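Local coordinates for cellulose binding domain-containing protein (Clostridium clariflavum, PDB 4B96) that probably binds cellulose through this family 3b carbohydrate-binding module, the calcium-bearing C-terminal part of a membrane protein of a biomass-sensing system, at residues Arg43-Asp48 and His83-Val88; Lys51-Ala56 and Gly105-Asp110. One frame throughout, in Å; residues are numbered along the deposited sequence.

Interaction 1. Residues Arg43-Asp48 and His83-Val88; sequences RYYFKD and HKYLEV. With CA (calcium ion), chain E.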
ATOM      1  N   ARG A  43     -10.238   5.765   3.969  1.00 16.43           N
ATOM      2  CA  ARG A  43     -10.854   6.318   2.760  1.00 18.44           C
ATOM      3  C   ARG A  43     -11.347   5.262   1.811  1.00 20.64           C
ATOM      4  O   ARG A  43     -10.625   4.307   1.550  1.00 15.37           O
ATOM      5  CB  ARG A  43      -9.871   7.220   2.003  1.00 16.27           C
ATOM      6  CG  ARG A  43      -9.589   8.522   2.797  1.00 19.94           C
ATOM      7  CD  ARG A  43      -8.552   9.382   2.082  1.00 18.07           C
ATOM      8  NE  ARG A  43      -8.256  10.490   2.991  1.00 21.07           N
ATOM      9  CZ  ARG A  43      -7.339  11.428   2.783  1.00 28.09           C
ATOM     10  NH1 ARG A  43      -6.596  11.406   1.700  1.00 27.60           N
ATOM     11  NH2 ARG A  43      -7.160  12.387   3.682  1.00 26.42           N
ATOM     12  N   TYR A  44     -12.557   5.470   1.282  1.00 18.43           N
ATOM     13  CA  TYR A  44     -13.144   4.641   0.233  1.00 17.25           C
ATOM     14  C   TYR A  44     -13.254   5.547  -1.000  1.00 18.79           C
ATOM     15  O   TYR A  44     -13.952   6.574  -0.980  1.00 17.05           O
ATOM     16  CB  TYR A  44     -14.521   4.154   0.669  1.00 15.78           C
ATOM     17  CG  TYR A  44     -15.133   3.173  -0.343  1.00 17.21           C
ATOM     18  CD1 TYR A  44     -15.737   3.645  -1.527  1.00 13.09           C
ATOM     19  CD2 TYR A  44     -15.064   1.779  -0.130  1.00 15.84           C
ATOM     20  CE1 TYR A  44     -16.262   2.729  -2.469  1.00 14.04           C
ATOM     21  CE2 TYR A  44     -15.580   0.841  -1.057  1.00 15.93           C
ATOM     22  CZ  TYR A  44     -16.193   1.327  -2.217  1.00 16.69           C
ATOM     23  OH  TYR A  44     -16.680   0.460  -3.168  1.00 15.17           O
ATOM     24  N   TYR A  45     -12.547   5.208  -2.058  1.00 16.70           N
ATOM     25  CA  TYR A  45     -12.513   6.052  -3.258  1.00 16.14           C
ATOM     26  C   TYR A  45     -13.569   5.645  -4.236  1.00 18.80           C
ATOM     27  O   TYR A  45     -13.695   4.446  -4.564  1.00 16.45           O
ATOM     28  CB  TYR A  45     -11.181   5.894  -3.953  1.00 15.55           C
ATOM     29  CG  TYR A  45     -10.078   6.368  -3.057  1.00 18.84           C
ATOM     30  CD1 TYR A  45      -9.683   7.704  -3.088  1.00 19.17           C
ATOM     31  CD2 TYR A  45      -9.431   5.480  -2.203  1.00 19.28           C
ATOM     32  CE1 TYR A  45      -8.715   8.162  -2.268  1.00 22.03           C
ATOM     33  CE2 TYR A  45      -8.383   5.928  -1.375  1.00 20.43           C
ATOM     34  CZ  TYR A  45      -8.057   7.255  -1.403  1.00 22.96           C
ATOM     35  OH  TYR A  45      -7.071   7.748  -0.595  1.00 22.76           O
ATOM     36  N   PHE A  46     -14.309   6.633  -4.741  1.00 18.58           N
ATOM     37  CA  PHE A  46     -15.345   6.355  -5.723  1.00 20.23           C
ATOM     38  C   PHE A  46     -15.511   7.516  -6.696  1.00 22.39           C
ATOM     39  O   PHE A  46     -15.021   8.651  -6.467  1.00 21.59           O
ATOM     40  CB  PHE A  46     -16.652   5.985  -5.022  1.00 16.32           C
ATOM     41  CG  PHE A  46     -17.280   7.125  -4.264  1.00 17.51           C
ATOM     42  CD1 PHE A  46     -16.821   7.491  -2.970  1.00 18.34           C
ATOM     43  CD2 PHE A  46     -18.372   7.835  -4.813  1.00 20.97           C
ATOM     44  CE1 PHE A  46     -17.411   8.537  -2.240  1.00 19.32           C
ATOM     45  CE2 PHE A  46     -18.973   8.897  -4.071  1.00 20.70           C
ATOM     46  CZ  PHE A  46     -18.486   9.266  -2.816  1.00 19.15           C
ATOM     47  N   LYS A  47     -16.122   7.213  -7.832  1.00 17.64           N
ATOM     48  CA  LYS A  47     -16.342   8.247  -8.848  1.00 20.61           C
ATOM     49  C   LYS A  47     -17.854   8.448  -8.940  1.00 21.42           C
ATOM     50  O   LYS A  47     -18.573   7.523  -9.282  1.00 20.69           O
ATOM     51  CB  LYS A  47     -15.808   7.754 -10.189  1.00 18.99           C
ATOM     52  CG  LYS A  47     -15.874   8.817 -11.313  1.00 24.54           C
ATOM     53  CD  LYS A  47     -15.219   8.239 -12.597  1.00 28.83           C
ATOM     54  CE  LYS A  47     -15.068   9.295 -13.719  1.00 37.50           C
ATOM     55  NZ  LYS A  47     -16.382   9.760 -14.170  1.00 43.44           N
ATOM     56  N   ASP A  48     -18.350   9.649  -8.677  1.00 18.52           N
ATOM     57  CA  ASP A  48     -19.790   9.865  -8.762  1.00 20.99           C
ATOM     58  C   ASP A  48     -20.039  11.366  -8.753  1.00 20.75           C
ATOM     59  O   ASP A  48     -19.284  12.121  -8.154  1.00 23.78           O
ATOM     60  CB  ASP A  48     -20.478   9.210  -7.576  1.00 21.29           C
ATOM     61  CG  ASP A  48     -21.981   9.165  -7.754  1.00 25.04           C
ATOM     62  OD1 ASP A  48     -22.449   8.331  -8.565  1.00 27.65           O
ATOM     63  OD2 ASP A  48     -22.671   9.979  -7.090  1.00 24.70           O
ATOM     64  N   HIS A  83     -14.400  12.668  -9.069  1.00 22.05           N
ATOM     65  CA  HIS A  83     -13.420  11.821  -8.316  1.00 23.08           C
ATOM     66  C   HIS A  83     -13.365  12.169  -6.848  1.00 21.46           C
ATOM     67  O   HIS A  83     -12.968  13.268  -6.473  1.00 22.39           O
ATOM     68  CB  HIS A  83     -12.026  11.936  -8.955  1.00 25.29           C
ATOM     69  CG  HIS A  83     -11.934  11.267 -10.290  1.00 30.47           C
ATOM     70  ND1 HIS A  83     -12.226  11.915 -11.466  1.00 36.11           N
ATOM     71  CD2 HIS A  83     -11.641   9.984 -10.629  1.00 35.14           C
ATOM     72  CE1 HIS A  83     -12.068  11.082 -12.482  1.00 36.26           C
ATOM     73  NE2 HIS A  83     -11.724   9.901 -11.999  1.00 38.96           N
ATOM     74  N   LYS A  84     -13.798  11.236  -6.016  1.00 18.65           N
ATOM     75  CA  LYS A  84     -14.099  11.548  -4.619  1.00 18.79           C
ATOM     76  C   LYS A  84     -13.569  10.450  -3.725  1.00 19.66           C
ATOM     77  O   LYS A  84     -13.207   9.364  -4.195  1.00 19.47           O
ATOM     78  CB  LYS A  84     -15.648  11.572  -4.427  1.00 18.92           C
ATOM     79  CG  LYS A  84     -16.277  12.846  -5.120  1.00 25.00           C
ATOM     80  CD  LYS A  84     -17.761  12.780  -5.080  1.00 22.10           C
ATOM     81  CE  LYS A  84     -18.322  14.002  -5.816  1.00 27.39           C
ATOM     82  NZ  LYS A  84     -19.764  13.846  -5.849  1.00 27.82           N
ATOM     83  N   TYR A  85     -13.593  10.727  -2.429  1.00 18.10           N
ATOM     84  CA  TYR A  85     -13.498   9.674  -1.424  1.00 18.35           C
ATOM     85  C   TYR A  85     -14.425   9.981  -0.279  1.00 16.93           C
ATOM     86  O   TYR A  85     -14.670  11.120   0.061  1.00 17.46           O
ATOM     87  CB  TYR A  85     -12.058   9.467  -0.897  1.00 16.77           C
ATOM     88  CG  TYR A  85     -11.353  10.724  -0.378  1.00 20.25           C
ATOM     89  CD1 TYR A  85     -11.476  11.114   0.968  1.00 18.69           C
ATOM     90  CD2 TYR A  85     -10.568  11.495  -1.223  1.00 24.82           C
ATOM     91  CE1 TYR A  85     -10.828  12.246   1.486  1.00 20.02           C
ATOM     92  CE2 TYR A  85      -9.902  12.653  -0.727  1.00 26.25           C
ATOM     93  CZ  TYR A  85     -10.041  12.998   0.640  1.00 24.40           C
ATOM     94  OH  TYR A  85      -9.399  14.095   1.138  1.00 25.37           O
ATOM     95  N   LEU A  86     -14.942   8.925   0.321  1.00 19.27           N
ATOM     96  CA  LEU A  86     -15.557   9.020   1.630  1.00 19.80           C
ATOM     97  C   LEU A  86     -14.410   8.856   2.630  1.00 20.70           C
ATOM     98  O   LEU A  86     -13.595   7.931   2.509  1.00 17.83           O
ATOM     99  CB  LEU A  86     -16.521   7.860   1.848  1.00 15.39           C
ATOM    100  CG  LEU A  86     -16.998   7.603   3.293  1.00 17.87           C
ATOM    101  CD1 LEU A  86     -17.966   8.676   3.714  1.00 22.85           C
ATOM    102  CD2 LEU A  86     -17.672   6.219   3.396  1.00 16.58           C
ATOM    103  N   GLU A  87     -14.348   9.764   3.600  1.00 15.73           N
ATOM    104  CA  GLU A  87     -13.442   9.595   4.699  1.00 17.31           C
ATOM    105  C   GLU A  87     -14.174   9.293   6.013  1.00 18.62           C
ATOM    106  O   GLU A  87     -15.017  10.110   6.505  1.00 17.89           O
ATOM    107  CB  GLU A  87     -12.651  10.878   4.880  1.00 22.05           C
ATOM    108  CG  GLU A  87     -11.573  10.692   5.961  1.00 18.44           C
ATOM    109  CD  GLU A  87     -10.574  11.818   5.892  1.00 27.01           C
ATOM    110  OE1 GLU A  87      -9.563  11.713   5.114  1.00 26.71           O
ATOM    111  OE2 GLU A  87     -10.813  12.828   6.612  1.00 25.23           O
ATOM    112  N   VAL A  88     -13.850   8.149   6.586  1.00 17.23           N
ATOM    113  CA  VAL A  88     -14.419   7.719   7.870  1.00 16.45           C
ATOM    114  C   VAL A  88     -13.429   8.066   9.001  1.00 20.91           C
ATOM    115  O   VAL A  88     -12.249   7.740   8.903  1.00 19.13           O
ATOM    116  CB  VAL A  88     -14.685   6.205   7.873  1.00 17.79           C
ATOM    117  CG1 VAL A  88     -15.247   5.746   9.251  1.00 19.00           C
ATOM    118  CG2 VAL A  88     -15.732   5.846   6.737  1.00 15.52           C
TER
HETATM  119 CA    CA E1155     -19.209   5.434  -9.812  1.00 25.95          CA
HETATM  120  O   HOH W   1     -21.233  11.573  -5.278  1.00 31.83           O
HETATM  121  O   HOH W   2     -21.550   6.271  -9.805  1.00 20.90           O
HETATM  122  O   HOH W   3     -20.015   5.218  -7.595  1.00 21.63           O
HETATM  123  O   HOH W   4     -19.533   6.693 -12.064  1.00 27.04           O

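Interaction 2. Residues Lys51-Ala56 and Gly105-Asp110; sequences KNINFA and GAITRD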
ATOM      1  N   LYS A  51     -24.016  15.423  -5.683  1.00 24.50           N
ATOM      2  CA  LYS A  51     -23.412  16.217  -4.612  1.00 26.50           C
ATOM      3  C   LYS A  51     -23.800  15.768  -3.165  1.00 36.07           C
ATOM      4  O   LYS A  51     -22.926  15.667  -2.283  1.00 41.78           O
ATOM      5  CB  LYS A  51     -23.662  17.702  -4.823  1.00 34.56           C
ATOM      6  CG  LYS A  51     -23.225  18.628  -3.669  1.00 50.61           C
ATOM      7  CD  LYS A  51     -21.694  18.683  -3.467  1.00 61.45           C
ATOM      8  CE  LYS A  51     -20.901  19.078  -4.738  1.00 68.40           C
ATOM      9  NZ  LYS A  51     -19.511  18.435  -4.730  1.00 70.90           N
ATOM     10  N   ASN A  52     -25.057  15.390  -2.954  1.00 27.75           N
ATOM     11  CA  ASN A  52     -25.592  15.126  -1.595  1.00 22.87           C
ATOM     12  C   ASN A  52     -25.590  13.624  -1.242  1.00 21.72           C
ATOM     13  O   ASN A  52     -26.547  12.896  -1.524  1.00 22.11           O
ATOM     14  CB  ASN A  52     -27.000  15.669  -1.526  1.00 25.74           C
ATOM     15  CG  ASN A  52     -27.543  15.705  -0.091  1.00 31.10           C
ATOM     16  OD1 ASN A  52     -26.845  15.300   0.861  1.00 30.91           O
ATOM     17  ND2 ASN A  52     -28.778  16.190   0.062  1.00 32.24           N
ATOM     18  N   ILE A  53     -24.497  13.165  -0.654  1.00 20.84           N
ATOM     19  CA  ILE A  53     -24.344  11.768  -0.277  1.00 22.36           C
ATOM     20  C   ILE A  53     -24.633  11.599   1.241  1.00 24.74           C
ATOM     21  O   ILE A  53     -24.181  12.381   2.068  1.00 23.88           O
ATOM     22  CB  ILE A  53     -22.914  11.350  -0.544  1.00 21.71           C
ATOM     23  CG1 ILE A  53     -22.588  11.500  -2.034  1.00 22.80           C
ATOM     24  CG2 ILE A  53     -22.665   9.876  -0.078  1.00 19.75           C
ATOM     25  CD1 ILE A  53     -23.475  10.648  -2.938  1.00 24.15           C
ATOM     26  N   ASN A  54     -25.432  10.609   1.607  1.00 20.59           N
ATOM     27  CA  ASN A  54     -25.751  10.358   2.993  1.00 20.24           C
ATOM     28  C   ASN A  54     -24.899   9.176   3.513  1.00 23.43           C
ATOM     29  O   ASN A  54     -24.519   8.290   2.750  1.00 24.26           O
ATOM     30  CB  ASN A  54     -27.247  10.095   3.134  1.00 20.22           C
ATOM     31  CG  ASN A  54     -28.074  11.344   2.832  1.00 28.20           C
ATOM     32  OD1 ASN A  54     -27.602  12.464   3.036  1.00 34.07           O
ATOM     33  ND2 ASN A  54     -29.269  11.162   2.319  1.00 25.43           N
ATOM     34  N   PHE A  55     -24.590   9.185   4.796  1.00 21.94           N
ATOM     35  CA  PHE A  55     -23.625   8.242   5.358  1.00 21.02           C
ATOM     36  C   PHE A  55     -24.358   7.514   6.487  1.00 23.06           C
ATOM     37  O   PHE A  55     -25.038   8.156   7.298  1.00 20.82           O
ATOM     38  CB  PHE A  55     -22.475   9.072   5.937  1.00 20.87           C
ATOM     39  CG  PHE A  55     -21.492   8.278   6.746  1.00 21.93           C
ATOM     40  CD1 PHE A  55     -20.597   7.466   6.103  1.00 20.38           C
ATOM     41  CD2 PHE A  55     -21.432   8.425   8.138  1.00 23.03           C
ATOM     42  CE1 PHE A  55     -19.650   6.733   6.818  1.00 19.63           C
ATOM     43  CE2 PHE A  55     -20.479   7.728   8.883  1.00 18.82           C
ATOM     44  CZ  PHE A  55     -19.568   6.877   8.196  1.00 18.43           C
ATOM     45  N   ALA A  56     -24.293   6.196   6.516  1.00 21.42           N
ATOM     46  CA  ALA A  56     -25.008   5.436   7.573  1.00 24.63           C
ATOM     47  C   ALA A  56     -24.014   4.436   8.148  1.00 24.60           C
ATOM     48  O   ALA A  56     -23.241   3.880   7.394  1.00 22.94           O
ATOM     49  CB  ALA A  56     -26.204   4.727   7.003  1.00 27.30           C
ATOM     50  N   GLY A 105     -21.065  -0.040   7.147  1.00 19.74           N
ATOM     51  CA  GLY A 105     -22.064   0.978   6.844  1.00 18.57           C
ATOM     52  C   GLY A 105     -22.127   1.221   5.361  1.00 19.94           C
ATOM     53  O   GLY A 105     -21.523   0.492   4.573  1.00 19.50           O
ATOM     54  N   ALA A 106     -22.872   2.258   4.989  1.00 20.23           N
ATOM     55  CA  ALA A 106     -23.164   2.519   3.604  1.00 19.25           C
ATOM     56  C   ALA A 106     -23.061   4.016   3.313  1.00 22.83           C
ATOM     57  O   ALA A 106     -23.156   4.868   4.234  1.00 20.51           O
ATOM     58  CB  ALA A 106     -24.614   2.012   3.290  1.00 15.60           C
ATOM     59  N   ILE A 107     -22.913   4.352   2.030  1.00 22.24           N
ATOM     60  CA  ILE A 107     -23.337   5.680   1.574  1.00 17.72           C
ATOM     61  C   ILE A 107     -24.414   5.534   0.469  1.00 20.40           C
ATOM     62  O   ILE A 107     -24.420   4.536  -0.265  1.00 18.70           O
ATOM     63  CB  ILE A 107     -22.145   6.490   0.983  1.00 23.33           C
ATOM     64  CG1 ILE A 107     -21.428   5.692  -0.114  1.00 20.43           C
ATOM     65  CG2 ILE A 107     -21.215   6.946   2.107  1.00 20.97           C
ATOM     66  CD1 ILE A 107     -20.324   6.498  -0.863  1.00 24.81           C
ATOM     67  N   THR A 108     -25.304   6.512   0.369  1.00 17.97           N
ATOM     68  CA  THR A 108     -26.416   6.468  -0.582  1.00 20.35           C
ATOM     69  C   THR A 108     -26.523   7.890  -1.113  1.00 21.43           C
ATOM     70  O   THR A 108     -26.085   8.827  -0.446  1.00 22.47           O
ATOM     71  CB  THR A 108     -27.740   6.090   0.172  1.00 27.43           C
ATOM     72  OG1 THR A 108     -27.894   6.954   1.326  1.00 26.31           O
ATOM     73  CG2 THR A 108     -27.673   4.629   0.677  1.00 24.30           C
ATOM     74  N   ARG A 109     -27.093   8.059  -2.295  1.00 21.17           N
ATOM     75  CA  ARG A 109     -27.445   9.386  -2.774  1.00 22.96           C
ATOM     76  C   ARG A 109     -28.711   9.795  -2.039  1.00 26.35           C
ATOM     77  O   ARG A 109     -29.645   8.977  -1.851  1.00 26.46           O
ATOM     78  CB  ARG A 109     -27.747   9.375  -4.280  1.00 25.25           C
ATOM     79  CG  ARG A 109     -26.534   8.991  -5.121  1.00 20.74           C
ATOM     80  CD  ARG A 109     -26.998   9.028  -6.566  1.00 22.02           C
ATOM     81  NE  ARG A 109     -25.862   8.950  -7.474  1.00 23.62           N
ATOM     82  CZ  ARG A 109     -25.989   9.116  -8.797  1.00 27.91           C
ATOM     83  NH1 ARG A 109     -27.205   9.311  -9.331  1.00 26.41           N
ATOM     84  NH2 ARG A 109     -24.902   9.080  -9.595  1.00 19.85           N
ATOM     85  N   ASP A 110     -28.779  11.064  -1.661  1.00 25.42           N
ATOM     86  CA  ASP A 110     -29.946  11.566  -0.956  1.00 24.86           C
ATOM     87  C   ASP A 110     -31.217  11.392  -1.774  1.00 27.81           C
ATOM     88  O   ASP A 110     -32.313  11.295  -1.202  1.00 25.04           O
ATOM     89  CB  ASP A 110     -29.777  13.048  -0.656  1.00 25.35           C
ATOM     90  CG  ASP A 110     -30.877  13.582   0.243  1.00 31.06           C
ATOM     91  OD1 ASP A 110     -30.975  13.186   1.427  1.00 35.99           O
ATOM     92  OD2 ASP A 110     -31.651  14.400  -0.237  1.00 34.67           O
TER
HETATM   93  O   HOH W   5     -29.516  14.921   3.092  1.00 47.37           O
HETATM   94  O   HOH W   6     -30.207   8.480   1.282  1.00 43.03           O

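Interaction 1. Residues Arg43-Asp48 and His83-Val88
Phe46 and Leu86 sit on the buried face of this strand pair, where the Phe46 ring lies against Lys84 and Leu86. Phe46 takes the crowded first torsion, CG between the backbone N and the carbonyl carbon (chi1 68°), which brings its ring across to the other strand; Lys84 CB lies over one ring face, 4.2 Å from the centroid. Residues 43-47 and 83-88 are neighbouring antiparallel strands in one sheet of the CBM3 beta-sandwich, with Tyr44-Leu86 and Phe46-Lys84 as the hydrogen-bonded pairs. On the other face the rings of Tyr45 and Tyr85 meet obliquely. Arg43, its chain extended, runs beside Tyr85: its CD rests over the ring, 3.8 Å from the centroid, and the guanidinium lies flat on the ring at 15°. In its own plane the Arg43 guanidinium grips Glu87 OE1 side-on, NE at 2.8 Å and NH2 at 2.9 Å. At the calcium end, Lys84 NZ reaches Asp48 O from above the carbonyl plane (2.9 Å), and water 1 joins it to Asp48 OD2. Lys47 O binds calcium at 2.2 Å, alongside Asn116, Asp119, Asp120 and three waters, one donating to Asp48 OD1, which also forms a salt bridge with Arg109.

Interaction 2. Residues Lys51-Ala56 and Gly105-Asp110
An edge of the CBM3 beta-sandwich is built here: strand 53-60, outermost in its sheet within this chain, pairs antiparallel with strand 100-109. Asn54-Thr108 and Ala56-Ala106 are hydrogen-bonded pairs, each joined by two backbone bonds, and Asp110 N extends the ladder by donating to Asn52 O (2.9 Å) nearly along the C=O axis. On the inward face Ile53 CG2 butts against Ile107 CB at 3.6 Å, while the ring edge of Phe55 meets Ile107 CG2 at 4.1 Å from CD1. Ile107 holds CG1 in the crowded position between its backbone N and carbonyl carbon (chi1 54°), which leaves CG2 anti to the carbonyl carbon and beside Phe55. This is the face that looks into the sandwich, where Phe55 also meets the ring of Trp23 and reaches Val88 of the other sheet. The opposite face is polar at its Asn54-Thr108 end, with Ala56 and Ala106 further along. Asn54 swings its amide toward the end of the partner strand, and ND2 gives Asp110 OD1 a nearly straight bond of 2.8 Å, in the amide plane and onto the anti lone pair; since that oxygen can only accept, the bond sets which way round the amide sits. The carboxylate stands almost perpendicular to it, at 88°. Asp110 turns its flat side to Asn52, whose amide stacks on the carboxylate with ND2 3.4 Å from Asp110 CG. Two waters fasten this corner. Water 5 donates to both Asn54 OD1 and Asp110 OD1, and water 6 accepts from Asn54 ND2, donates to Arg109 O and hydrogen-bonds with Thr108 OG1.

Interactions 1 and 2 lie in the two facing sheets of the beta-sandwich, their centres about 11 Å apart. Along the chain the segments alternate: 43-48 leads through a short turn to 51-56, so the chain leaves one sheet and enters the other, and 83-88 and 105-110 repeat that crossing. Between the sheets, Leu86 CD1 packs on Phe55 CD1 at 3.8 Å, and Phe46 CE1 meets Ile107 CD1 at 3.8 Å, giving the two contacts a common hydrophobic core. At the calcium end, Asp48 OD1 forms a salt bridge with Arg109 NH2 (2.8 Å), tying the residue after the metal-binding Lys47 to the opposite sheet.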